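Local coordinates for protein O-methyltransferase (Bacillus halodurans, PDB 2GPY) that probably transfers a methyl group from S-adenosylmethionine to an oxygen of an acceptor molecule that has not been identified, at residues B[119-124]-B[144-149]; B[71-74]-B[80-83]; B[25-30]-B[35-40]. All coordinates share one frame; numbering follows the deposited sequence.

Contact 1: residues B[119-124]-B[144-149]. With ZN (zinc ion), chain J.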
ATOM      1  N   GLU B 119      -4.207 -25.960 -12.604  1.00 48.32           N
ATOM      2  CA  GLU B 119      -5.291 -26.108 -13.578  1.00 48.69           C
ATOM      3  C   GLU B 119      -6.675 -25.923 -12.943  1.00 48.40           C
ATOM      4  O   GLU B 119      -7.595 -25.415 -13.588  1.00 48.29           O
ATOM      5  CB  GLU B 119      -5.196 -27.457 -14.310  1.00 49.23           C
ATOM      6  CG  GLU B 119      -3.770 -27.915 -14.652  1.00 50.92           C
ATOM      7  CD  GLU B 119      -3.272 -27.421 -16.005  1.00 53.65           C
ATOM      8  OE1 GLU B 119      -3.232 -26.186 -16.242  1.00 55.06           O
ATOM      9  OE2 GLU B 119      -2.907 -28.283 -16.838  1.00 55.34           O
ATOM     10  N   LYS B 120      -6.807 -26.322 -11.678  1.00 48.21           N
ATOM     11  CA  LYS B 120      -8.026 -26.121 -10.899  1.00 48.61           C
ATOM     12  C   LYS B 120      -8.234 -24.625 -10.649  1.00 48.64           C
ATOM     13  O   LYS B 120      -9.332 -24.081 -10.798  1.00 48.47           O
ATOM     14  CB  LYS B 120      -7.884 -26.833  -9.549  1.00 48.74           C
ATOM     15  CG  LYS B 120      -9.130 -26.841  -8.688  1.00 50.64           C
ATOM     16  CD  LYS B 120      -8.805 -27.369  -7.299  1.00 52.72           C
ATOM     17  CE  LYS B 120     -10.033 -27.405  -6.400  1.00 55.00           C
ATOM     18  NZ  LYS B 120     -10.777 -28.698  -6.559  1.00 56.38           N
ATOM     19  N   LEU B 121      -7.161 -23.960 -10.263  1.00 48.20           N
ATOM     20  CA  LEU B 121      -7.263 -22.558  -9.903  1.00 48.34           C
ATOM     21  C   LEU B 121      -7.437 -21.622 -11.089  1.00 48.53           C
ATOM     22  O   LEU B 121      -8.040 -20.560 -10.949  1.00 48.72           O
ATOM     23  CB  LEU B 121      -6.113 -22.176  -8.975  1.00 48.12           C
ATOM     24  CG  LEU B 121      -6.690 -22.576  -7.606  1.00 48.38           C
ATOM     25  CD1 LEU B 121      -5.902 -23.649  -6.857  1.00 49.07           C
ATOM     26  CD2 LEU B 121      -6.996 -21.349  -6.772  1.00 44.21           C
ATOM     27  N   GLU B 122      -6.938 -22.025 -12.252  1.00 49.00           N
ATOM     28  CA  GLU B 122      -7.166 -21.278 -13.482  1.00 49.71           C
ATOM     29  C   GLU B 122      -8.650 -21.072 -13.738  1.00 49.66           C
ATOM     30  O   GLU B 122      -9.040 -20.082 -14.354  1.00 50.53           O
ATOM     31  CB  GLU B 122      -6.526 -21.991 -14.674  1.00 49.73           C
ATOM     32  CG  GLU B 122      -5.082 -21.597 -14.931  1.00 51.31           C
ATOM     33  CD  GLU B 122      -4.243 -22.742 -15.473  1.00 54.49           C
ATOM     34  OE1 GLU B 122      -4.736 -23.492 -16.341  1.00 54.77           O
ATOM     35  OE2 GLU B 122      -3.083 -22.893 -15.027  1.00 55.82           O
ATOM     36  N   LEU B 123      -9.469 -22.006 -13.258  1.00 49.62           N
ATOM     37  CA  LEU B 123     -10.922 -21.965 -13.459  1.00 49.35           C
ATOM     38  C   LEU B 123     -11.574 -20.798 -12.713  1.00 48.71           C
ATOM     39  O   LEU B 123     -12.604 -20.287 -13.147  1.00 48.33           O
ATOM     40  CB  LEU B 123     -11.589 -23.298 -13.046  1.00 49.49           C
ATOM     41  CG  LEU B 123     -11.261 -24.654 -13.714  1.00 50.30           C
ATOM     42  CD1 LEU B 123     -12.222 -25.755 -13.237  1.00 48.43           C
ATOM     43  CD2 LEU B 123     -11.262 -24.590 -15.240  1.00 49.97           C
ATOM     44  N   TYR B 124     -10.961 -20.371 -11.603  1.00 47.56           N
ATOM     45  CA  TYR B 124     -11.510 -19.309 -10.772  1.00 46.86           C
ATOM     46  C   TYR B 124     -11.337 -17.942 -11.433  1.00 46.39           C
ATOM     47  O   TYR B 124     -10.430 -17.750 -12.240  1.00 45.83           O
ATOM     48  CB  TYR B 124     -10.801 -19.272  -9.403  1.00 46.54           C
ATOM     49  CG  TYR B 124     -11.154 -20.391  -8.429  1.00 46.98           C
ATOM     50  CD1 TYR B 124     -10.931 -21.729  -8.758  1.00 47.84           C
ATOM     51  CD2 TYR B 124     -11.663 -20.101  -7.156  1.00 46.81           C
ATOM     52  CE1 TYR B 124     -11.239 -22.758  -7.864  1.00 47.11           C
ATOM     53  CE2 TYR B 124     -11.971 -21.123  -6.248  1.00 45.94           C
ATOM     54  CZ  TYR B 124     -11.752 -22.439  -6.607  1.00 47.04           C
ATOM     55  OH  TYR B 124     -12.053 -23.453  -5.731  1.00 47.33           O
ATOM     56  N   ASP B 144       5.723 -17.939  -9.967  1.00 37.65           N
ATOM     57  CA  ASP B 144       5.589 -18.096 -11.424  1.00 38.16           C
ATOM     58  C   ASP B 144       4.233 -18.686 -11.822  1.00 38.55           C
ATOM     59  O   ASP B 144       3.634 -18.286 -12.827  1.00 37.66           O
ATOM     60  CB  ASP B 144       6.735 -18.959 -11.964  1.00 38.55           C
ATOM     61  CG  ASP B 144       8.030 -18.166 -12.131  1.00 41.71           C
ATOM     62  OD1 ASP B 144       8.001 -16.934 -11.940  1.00 45.77           O
ATOM     63  OD2 ASP B 144       9.079 -18.754 -12.449  1.00 40.48           O
HETATM   64  N   MSE B 145       3.776 -19.646 -11.030  1.00 38.98           N
HETATM   65  CA  MSE B 145       2.560 -20.407 -11.308  1.00 41.74           C
HETATM   66  C   MSE B 145       1.275 -19.615 -11.089  1.00 40.13           C
HETATM   67  O   MSE B 145       0.323 -19.755 -11.860  1.00 38.97           O
HETATM   68  CB  MSE B 145       2.505 -21.673 -10.446  1.00 41.27           C
HETATM   69  CG  MSE B 145       1.193 -22.417 -10.576  1.00 44.63           C
HETATM   70 SE   MSE B 145       1.295 -24.294 -10.087  1.00 49.69          SE
HETATM   71  CE  MSE B 145       2.632 -24.871 -11.407  1.00 47.11           C
ATOM     72  N   TYR B 146       1.248 -18.816 -10.019  1.00 39.59           N
ATOM     73  CA  TYR B 146       0.036 -18.127  -9.583  1.00 39.91           C
ATOM     74  C   TYR B 146      -0.027 -16.643  -9.917  1.00 40.85           C
ATOM     75  O   TYR B 146      -1.083 -16.037  -9.844  1.00 40.81           O
ATOM     76  CB  TYR B 146      -0.196 -18.366  -8.080  1.00 39.57           C
ATOM     77  CG  TYR B 146      -0.647 -19.792  -7.860  1.00 38.55           C
ATOM     78  CD1 TYR B 146      -1.938 -20.166  -8.175  1.00 38.18           C
ATOM     79  CD2 TYR B 146       0.245 -20.779  -7.428  1.00 36.87           C
ATOM     80  CE1 TYR B 146      -2.367 -21.494  -8.027  1.00 39.02           C
ATOM     81  CE2 TYR B 146      -0.172 -22.114  -7.274  1.00 38.66           C
ATOM     82  CZ  TYR B 146      -1.484 -22.455  -7.591  1.00 39.70           C
ATOM     83  OH  TYR B 146      -1.944 -23.751  -7.444  1.00 41.87           O
ATOM     84  N   SER B 147       1.090 -16.066 -10.329  1.00 41.55           N
ATOM     85  CA  SER B 147       1.069 -14.660 -10.681  1.00 42.93           C
ATOM     86  C   SER B 147       0.179 -14.370 -11.922  1.00 43.06           C
ATOM     87  O   SER B 147      -0.449 -13.316 -11.977  1.00 42.26           O
ATOM     88  CB  SER B 147       2.487 -14.106 -10.805  1.00 42.98           C
ATOM     89  OG  SER B 147       3.161 -14.625 -11.916  1.00 44.50           O
ATOM     90  N   PRO B 148       0.063 -15.317 -12.881  1.00 43.51           N
ATOM     91  CA  PRO B 148      -0.835 -15.032 -14.007  1.00 43.70           C
ATOM     92  C   PRO B 148      -2.311 -15.050 -13.611  1.00 44.03           C
ATOM     93  O   PRO B 148      -3.169 -14.637 -14.391  1.00 44.44           O
ATOM     94  CB  PRO B 148      -0.540 -16.173 -14.999  1.00 44.13           C
ATOM     95  CG  PRO B 148       0.729 -16.782 -14.522  1.00 44.19           C
ATOM     96  CD  PRO B 148       0.695 -16.640 -13.053  1.00 43.72           C
HETATM   97  N   MSE B 149      -2.595 -15.504 -12.398  1.00 43.83           N
HETATM   98  CA  MSE B 149      -3.952 -15.538 -11.896  1.00 44.93           C
HETATM   99  C   MSE B 149      -4.337 -14.281 -11.074  1.00 42.07           C
HETATM  100  O   MSE B 149      -5.452 -14.164 -10.558  1.00 41.68           O
HETATM  101  CB  MSE B 149      -4.138 -16.839 -11.143  1.00 44.04           C
HETATM  102  CG  MSE B 149      -3.700 -18.046 -12.032  1.00 45.44           C
HETATM  103 SE   MSE B 149      -4.486 -19.516 -11.196  1.00 54.88          SE
HETATM  104  CE  MSE B 149      -3.212 -20.945 -11.823  1.00 47.84           C
TER
HETATM  105 ZN    ZN J 305       9.177 -15.641 -13.052  0.75 38.81          ZN
HETATM  106  O   HOH W   1      11.004 -16.074 -12.146  1.00 29.33           O
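In the Rossmann-like fold of this putative methyltransferase, L121 of helix 118-122 meets Y146 of helix 139-146 and M149 of the 3-10 segment 147-149. M149, a selenomethionine, is the centre of the contact. Its CG stands anti to its own carbonyl carbon (chi1 -52°) and the chain runs on extended, a course that lays the selenium against the other helix. There SE of M149 rests 3.6 Å from the backbone C of L121 and 3.8 Å from CB of L121. The terminal methyl continues past it to E122, with CE of M149 3.7 Å from CG of E122. A long, unbranched and flexible side chain suits a surface made of both backbone and side-chain atoms. E122 packs its CG on this methyl while the residue as a whole is exposed, which suits a glutamate at the border of a buried contact.

Y146 offers the rim of its ring: CB of L121 lies near the ring plane, 3.9 Å from CE1 of Y146. One face of the Y146 ring carries CG of M145, 3.5 Å above the plane and shifted toward the rim. The phenol OH, deep in the protein, is satisfied by a hydrogen bond with the backbone O of A114. The turn itself is tied by M149 N to Y146 O at 3.0 Å. Farther along helix 139-146, D144 OD1 binds a zinc ion at 2.1 Å, together with H194 and a water.

L121 and Y146 both press on strands 57-61 and 80-85, and L121 also on L110 of strand 107-111, while the backbone of M149 pairs with F127 at the start of strand 127-133; two neighbouring helices are thereby seated on one face of the sheet.

Contact 2: residues B[71-74]-B[80-83]; sequences RMAQ and TIVS
The delta methyl of I81 is wedged against the backbone of helix 67-75, between M72 and A73. CD1 of I81 comes within 3.4 Å of the amide N of A73 and 3.6 Å of CB of M72, while CB of A73 lies 3.9 Å from the same CD1. All of the tight packing thus converges on one methyl group. I81 reaches this spot because CG1 is anti to the carbonyl carbon (chi1 -56°) and the next torsion is extended (chi2 -173°), so that CD1 projects straight from the strand. A beta-branched residue fits a strand well, and its longer arm bridges the gap to the helix. Alanine suits position 73 for the opposite reason: its small side chain lets the helix backbone come close, with the CA atoms of A73 and I81 7.0 Å apart.

This pair belongs to a beta-alpha-beta crossover, strand 57-61, helix 67-75, strand 80-85, the repeating unit of Rossmann-like folds. In relatives the glycine-rich loop between its first strand and its helix binds the methyl donor. M72, a selenomethionine whose chain bends at its last torsion (chi3 -67°), carries its selenium end away from A73 and packs on I58 and E60 of the first strand and on L47 and L50 of helix 40-53.

The other sides are looser and more polar. R71 turns its CB away from the strand, and its guanidinium group forms a salt bridge with E44 and a hydrogen bond with the hydroxyl of Y67; a long cationic chain fits this partly exposed flank. On the strand, T80 turns its CB away from the helix, and its side chain touches R57.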
ATOM      1  N   ARG B  71      -7.825 -13.657   9.709  1.00 35.10           N
ATOM      2  CA  ARG B  71      -7.645 -12.252  10.012  1.00 36.32           C
ATOM      3  C   ARG B  71      -7.893 -11.351   8.806  1.00 36.02           C
ATOM      4  O   ARG B  71      -8.463 -10.251   8.949  1.00 35.02           O
ATOM      5  CB  ARG B  71      -6.266 -12.044  10.615  1.00 36.55           C
ATOM      6  CG  ARG B  71      -6.283 -12.658  12.010  1.00 39.94           C
ATOM      7  CD  ARG B  71      -5.478 -11.919  12.990  1.00 42.42           C
ATOM      8  NE  ARG B  71      -5.929 -10.542  13.174  1.00 39.49           N
ATOM      9  CZ  ARG B  71      -5.148  -9.599  13.667  1.00 39.18           C
ATOM     10  NH1 ARG B  71      -3.923  -9.916  14.029  1.00 37.49           N
ATOM     11  NH2 ARG B  71      -5.585  -8.333  13.797  1.00 39.16           N
HETATM   12  N   MSE B  72      -7.521 -11.820   7.609  1.00 35.55           N
HETATM   13  CA  MSE B  72      -7.885 -11.075   6.388  1.00 37.11           C
HETATM   14  C   MSE B  72      -9.396 -11.027   6.141  1.00 36.86           C
HETATM   15  O   MSE B  72      -9.946  -9.944   5.793  1.00 35.64           O
HETATM   16  CB  MSE B  72      -7.188 -11.654   5.134  1.00 37.62           C
HETATM   17  CG  MSE B  72      -5.683 -11.467   5.200  1.00 38.25           C
HETATM   18 SE   MSE B  72      -4.773 -12.038   3.521  1.00 43.42          SE
HETATM   19  CE  MSE B  72      -5.113 -13.989   3.595  1.00 38.79           C
ATOM     20  N   ALA B  73     -10.072 -12.173   6.313  1.00 35.11           N
ATOM     21  CA  ALA B  73     -11.525 -12.202   6.145  1.00 35.98           C
ATOM     22  C   ALA B  73     -12.203 -11.256   7.143  1.00 36.08           C
ATOM     23  O   ALA B  73     -13.153 -10.563   6.793  1.00 36.06           O
ATOM     24  CB  ALA B  73     -12.087 -13.640   6.299  1.00 36.04           C
ATOM     25  N   GLN B  74     -11.718 -11.238   8.384  1.00 36.61           N
ATOM     26  CA  GLN B  74     -12.299 -10.350   9.393  1.00 37.08           C
ATOM     27  C   GLN B  74     -12.048  -8.881   9.057  1.00 37.44           C
ATOM     28  O   GLN B  74     -12.921  -8.033   9.303  1.00 36.04           O
ATOM     29  CB  GLN B  74     -11.747 -10.667  10.776  1.00 37.39           C
ATOM     30  CG  GLN B  74     -12.255 -11.972  11.344  1.00 40.35           C
ATOM     31  CD  GLN B  74     -11.709 -12.207  12.740  1.00 45.31           C
ATOM     32  OE1 GLN B  74     -12.445 -12.601  13.636  1.00 51.62           O
ATOM     33  NE2 GLN B  74     -10.417 -11.955  12.932  1.00 49.95           N
ATOM     34  N   THR B  80     -13.565 -12.396  -0.470  1.00 39.81           N
ATOM     35  CA  THR B  80     -13.511 -13.856  -0.358  1.00 41.11           C
ATOM     36  C   THR B  80     -12.066 -14.261  -0.473  1.00 40.55           C
ATOM     37  O   THR B  80     -11.260 -13.594  -1.160  1.00 40.44           O
ATOM     38  CB  THR B  80     -14.381 -14.595  -1.398  1.00 41.97           C
ATOM     39  OG1 THR B  80     -13.881 -14.355  -2.712  1.00 45.38           O
ATOM     40  CG2 THR B  80     -15.817 -14.137  -1.331  1.00 42.85           C
ATOM     41  N   ILE B  81     -11.743 -15.329   0.243  1.00 39.26           N
ATOM     42  CA  ILE B  81     -10.405 -15.832   0.309  1.00 39.03           C
ATOM     43  C   ILE B  81     -10.450 -17.302  -0.149  1.00 38.42           C
ATOM     44  O   ILE B  81     -11.383 -18.061   0.184  1.00 37.22           O
ATOM     45  CB  ILE B  81      -9.877 -15.715   1.739  1.00 39.85           C
ATOM     46  CG1 ILE B  81      -9.994 -14.226   2.191  1.00 42.65           C
ATOM     47  CG2 ILE B  81      -8.436 -16.225   1.824  1.00 40.54           C
ATOM     48  CD1 ILE B  81      -9.381 -13.931   3.470  1.00 47.84           C
ATOM     49  N   VAL B  82      -9.465 -17.666  -0.954  1.00 36.25           N
ATOM     50  CA  VAL B  82      -9.236 -19.060  -1.298  1.00 36.21           C
ATOM     51  C   VAL B  82      -7.845 -19.344  -0.725  1.00 35.63           C
ATOM     52  O   VAL B  82      -6.931 -18.553  -0.929  1.00 35.32           O
ATOM     53  CB  VAL B  82      -9.245 -19.289  -2.813  1.00 35.57           C
ATOM     54  CG1 VAL B  82      -8.888 -20.762  -3.137  1.00 36.55           C
ATOM     55  CG2 VAL B  82     -10.615 -18.941  -3.397  1.00 37.16           C
ATOM     56  N   SER B  83      -7.669 -20.441   0.002  1.00 34.70           N
ATOM     57  CA  SER B  83      -6.338 -20.743   0.571  1.00 35.45           C
ATOM     58  C   SER B  83      -5.975 -22.234   0.432  1.00 36.38           C
ATOM     59  O   SER B  83      -6.846 -23.089   0.559  1.00 36.63           O
ATOM     60  CB  SER B  83      -6.316 -20.326   2.039  1.00 36.15           C
ATOM     61  OG  SER B  83      -5.008 -20.449   2.629  1.00 36.32           O
TER

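Contact 3: residues B[25-30]-B[35-40]; sequences QMEREA and VPIMDL
I37 lies against A30 and E27 of helix 21-32, where the chain turns back along the helix it has just left. From CB of I37, 3.9 Å from CB of A30, the side chain forks. On the short branch, CG2 of I37 likewise lies 3.9 Å from CB of A30. The longer branch starts at CG1, anti to the backbone N (chi1 -175°), and runs extended to CD1 of I37, which sits 3.8 Å from CB of A30 and 3.9 Å from CA of E27. Beyond that, CD1 of I37 meets the aliphatic part of E27 at its CG, 4.1 Å away, the two side chains crossing at about a right angle. A small residue at A30 lets the isoleucine lie close to the helix.

V35 supplies the polar link: its N donates to the backbone O of A30 at 2.8 Å, with a fairly straight N-H...O angle of 161°. This bond between residues five apart satisfies a carbonyl near the helix end.

E27 directs its carboxylate elsewhere, to a salt bridge with R19 and a hydrogen bond with Y67, while E29 joins E93 and H97 in binding a zinc ion. D39, just before helix 40-53, is its N-cap, with OD2 accepting from N of G42. Helix 67-75 flanks the contact, with Y67 touching both M26 and I37, and helix 88-100 adds H97 beside M26 and R90 beside P36.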
ATOM      1  N   GLN B  25      -5.892 -17.071  21.209  1.00 41.13           N
ATOM      2  CA  GLN B  25      -5.652 -18.466  21.510  1.00 41.38           C
ATOM      3  C   GLN B  25      -4.975 -19.177  20.337  1.00 40.89           C
ATOM      4  O   GLN B  25      -4.139 -20.066  20.546  1.00 40.01           O
ATOM      5  CB  GLN B  25      -6.969 -19.164  21.879  1.00 42.29           C
ATOM      6  CG  GLN B  25      -6.849 -20.644  22.313  1.00 45.97           C
ATOM      7  CD  GLN B  25      -6.165 -20.850  23.676  1.00 50.68           C
ATOM      8  OE1 GLN B  25      -6.130 -19.954  24.524  1.00 52.74           O
ATOM      9  NE2 GLN B  25      -5.631 -22.052  23.889  1.00 53.96           N
HETATM   10  N   MSE B  26      -5.346 -18.805  19.116  1.00 39.97           N
HETATM   11  CA  MSE B  26      -4.673 -19.339  17.905  1.00 39.88           C
HETATM   12  C   MSE B  26      -3.202 -18.918  17.839  1.00 39.53           C
HETATM   13  O   MSE B  26      -2.333 -19.710  17.447  1.00 38.93           O
HETATM   14  CB  MSE B  26      -5.403 -18.906  16.628  1.00 39.23           C
HETATM   15  CG  MSE B  26      -6.700 -19.672  16.366  1.00 40.22           C
HETATM   16 SE   MSE B  26      -7.611 -18.947  14.791  1.00 42.78          SE
HETATM   17  CE  MSE B  26      -6.411 -19.527  13.489  1.00 39.71           C
ATOM     18  N   GLU B  27      -2.926 -17.677  18.228  1.00 39.92           N
ATOM     19  CA  GLU B  27      -1.551 -17.170  18.257  1.00 40.02           C
ATOM     20  C   GLU B  27      -0.682 -17.924  19.245  1.00 40.41           C
ATOM     21  O   GLU B  27       0.429 -18.329  18.897  1.00 40.42           O
ATOM     22  CB  GLU B  27      -1.514 -15.685  18.589  1.00 39.89           C
ATOM     23  CG  GLU B  27      -2.219 -14.841  17.540  1.00 38.62           C
ATOM     24  CD  GLU B  27      -2.528 -13.465  18.050  1.00 39.76           C
ATOM     25  OE1 GLU B  27      -2.374 -13.239  19.273  1.00 40.54           O
ATOM     26  OE2 GLU B  27      -2.935 -12.622  17.246  1.00 41.78           O
ATOM     27  N   ARG B  28      -1.170 -18.088  20.475  1.00 40.81           N
ATOM     28  CA  ARG B  28      -0.438 -18.839  21.496  1.00 41.79           C
ATOM     29  C   ARG B  28      -0.265 -20.294  21.078  1.00 41.09           C
ATOM     30  O   ARG B  28       0.788 -20.891  21.313  1.00 41.11           O
ATOM     31  CB  ARG B  28      -1.123 -18.752  22.864  1.00 41.87           C
ATOM     32  CG  ARG B  28      -0.922 -17.404  23.573  1.00 43.47           C
ATOM     33  CD  ARG B  28      -1.384 -17.490  25.047  1.00 44.13           C
ATOM     34  NE  ARG B  28      -2.778 -17.939  25.146  1.00 49.86           N
ATOM     35  CZ  ARG B  28      -3.845 -17.150  24.988  1.00 51.40           C
ATOM     36  NH1 ARG B  28      -3.701 -15.851  24.735  1.00 51.85           N
ATOM     37  NH2 ARG B  28      -5.066 -17.664  25.082  1.00 52.51           N
ATOM     38  N   GLU B  29      -1.285 -20.851  20.435  1.00 40.60           N
ATOM     39  CA  GLU B  29      -1.234 -22.216  19.920  1.00 41.18           C
ATOM     40  C   GLU B  29      -0.181 -22.434  18.825  1.00 40.53           C
ATOM     41  O   GLU B  29       0.530 -23.447  18.820  1.00 41.07           O
ATOM     42  CB  GLU B  29      -2.585 -22.606  19.346  1.00 41.33           C
ATOM     43  CG  GLU B  29      -2.658 -24.072  19.001  1.00 44.88           C
ATOM     44  CD  GLU B  29      -3.698 -24.396  17.949  1.00 48.45           C
ATOM     45  OE1 GLU B  29      -4.871 -23.964  18.053  1.00 50.24           O
ATOM     46  OE2 GLU B  29      -3.329 -25.119  17.013  1.00 49.42           O
ATOM     47  N   ALA B  30      -0.116 -21.506  17.882  1.00 40.53           N
ATOM     48  CA  ALA B  30       0.880 -21.540  16.826  1.00 39.62           C
ATOM     49  C   ALA B  30       2.263 -21.535  17.457  1.00 39.83           C
ATOM     50  O   ALA B  30       3.135 -22.309  17.033  1.00 38.37           O
ATOM     51  CB  ALA B  30       0.712 -20.342  15.899  1.00 40.16           C
ATOM     52  N   VAL B  35       3.896 -23.726  14.692  1.00 43.02           N
ATOM     53  CA  VAL B  35       3.266 -23.663  13.396  1.00 43.77           C
ATOM     54  C   VAL B  35       3.565 -22.269  12.834  1.00 44.09           C
ATOM     55  O   VAL B  35       3.365 -21.283  13.544  1.00 42.94           O
ATOM     56  CB  VAL B  35       1.737 -23.860  13.525  1.00 43.45           C
ATOM     57  CG1 VAL B  35       1.045 -23.564  12.225  1.00 45.83           C
ATOM     58  CG2 VAL B  35       1.418 -25.284  13.990  1.00 44.75           C
ATOM     59  N   PRO B  36       4.029 -22.186  11.562  1.00 44.98           N
ATOM     60  CA  PRO B  36       4.254 -20.908  10.877  1.00 45.84           C
ATOM     61  C   PRO B  36       3.094 -19.933  11.028  1.00 45.51           C
ATOM     62  O   PRO B  36       1.963 -20.292  10.737  1.00 46.30           O
ATOM     63  CB  PRO B  36       4.333 -21.322   9.396  1.00 46.69           C
ATOM     64  CG  PRO B  36       4.966 -22.682   9.450  1.00 46.05           C
ATOM     65  CD  PRO B  36       4.363 -23.329  10.686  1.00 45.22           C
ATOM     66  N   ILE B  37       3.378 -18.732  11.513  1.00 45.40           N
ATOM     67  CA  ILE B  37       2.359 -17.701  11.692  1.00 45.43           C
ATOM     68  C   ILE B  37       3.029 -16.376  11.416  1.00 45.56           C
ATOM     69  O   ILE B  37       4.201 -16.205  11.759  1.00 45.59           O
ATOM     70  CB  ILE B  37       1.765 -17.724  13.139  1.00 46.03           C
ATOM     71  CG1 ILE B  37       0.626 -16.731  13.299  1.00 46.67           C
ATOM     72  CG2 ILE B  37       2.833 -17.477  14.202  1.00 46.07           C
ATOM     73  CD1 ILE B  37      -0.185 -16.925  14.599  1.00 45.27           C
HETATM   74  N   MSE B  38       2.315 -15.457  10.766  1.00 44.86           N
HETATM   75  CA  MSE B  38       2.844 -14.114  10.579  1.00 45.38           C
HETATM   76  C   MSE B  38       2.951 -13.408  11.905  1.00 44.38           C
HETATM   77  O   MSE B  38       2.042 -13.476  12.743  1.00 44.67           O
HETATM   78  CB  MSE B  38       1.955 -13.285   9.629  1.00 45.00           C
HETATM   79  CG  MSE B  38       2.690 -12.135   9.034  1.00 45.43           C
HETATM   80 SE   MSE B  38       1.552 -11.301   7.696  1.00 49.41          SE
HETATM   81  CE  MSE B  38       2.885 -10.087   7.108  1.00 49.59           C
ATOM     82  N   ASP B  39       4.076 -12.729  12.102  1.00 44.05           N
ATOM     83  CA  ASP B  39       4.313 -11.983  13.318  1.00 42.82           C
ATOM     84  C   ASP B  39       3.267 -10.898  13.453  1.00 42.64           C
ATOM     85  O   ASP B  39       2.726 -10.407  12.455  1.00 41.75           O
ATOM     86  CB  ASP B  39       5.712 -11.371  13.322  1.00 42.96           C
ATOM     87  CG  ASP B  39       5.855 -10.224  12.349  1.00 42.83           C
ATOM     88  OD1 ASP B  39       5.993 -10.472  11.125  1.00 44.26           O
ATOM     89  OD2 ASP B  39       5.843  -9.060  12.822  1.00 42.39           O
ATOM     90  N   LEU B  40       2.976 -10.529  14.693  1.00 41.77           N
ATOM     91  CA  LEU B  40       1.839  -9.665  14.961  1.00 41.67           C
ATOM     92  C   LEU B  40       1.934  -8.266  14.328  1.00 41.13           C
ATOM     93  O   LEU B  40       0.946  -7.767  13.777  1.00 40.03           O
ATOM     94  CB  LEU B  40       1.664  -9.545  16.473  1.00 41.90           C
ATOM     95  CG  LEU B  40       0.334  -9.069  17.044  1.00 44.58           C
ATOM     96  CD1 LEU B  40       0.313  -9.333  18.555  1.00 48.56           C
ATOM     97  CD2 LEU B  40       0.121  -7.623  16.782  1.00 50.05           C
TER

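Overall arrangement
From the N terminus the contacts follow one another in series, none nesting in or crossing another. Contact 3 closes the short turn after helix 21-32 and leads into helix 40-53. Contact 2 then closes the four-residue link from helix 67-75 to strand 80-85; its centre is about 16 Å from that of contact 3, and Y67 hydrogen-bonds to E27 of contact 3 and R71 of contact 2. Contact 1 spans 19 residues, including strand 127-133, and joins two helices. Although its centre is about 18 Å from that of contact 2, the two meet at V82, packed by L121 and Y124, while neighbouring I81 faces helix 67-75. The alternating side chains of strand 80-85 thus connect both helical layers through the sheet.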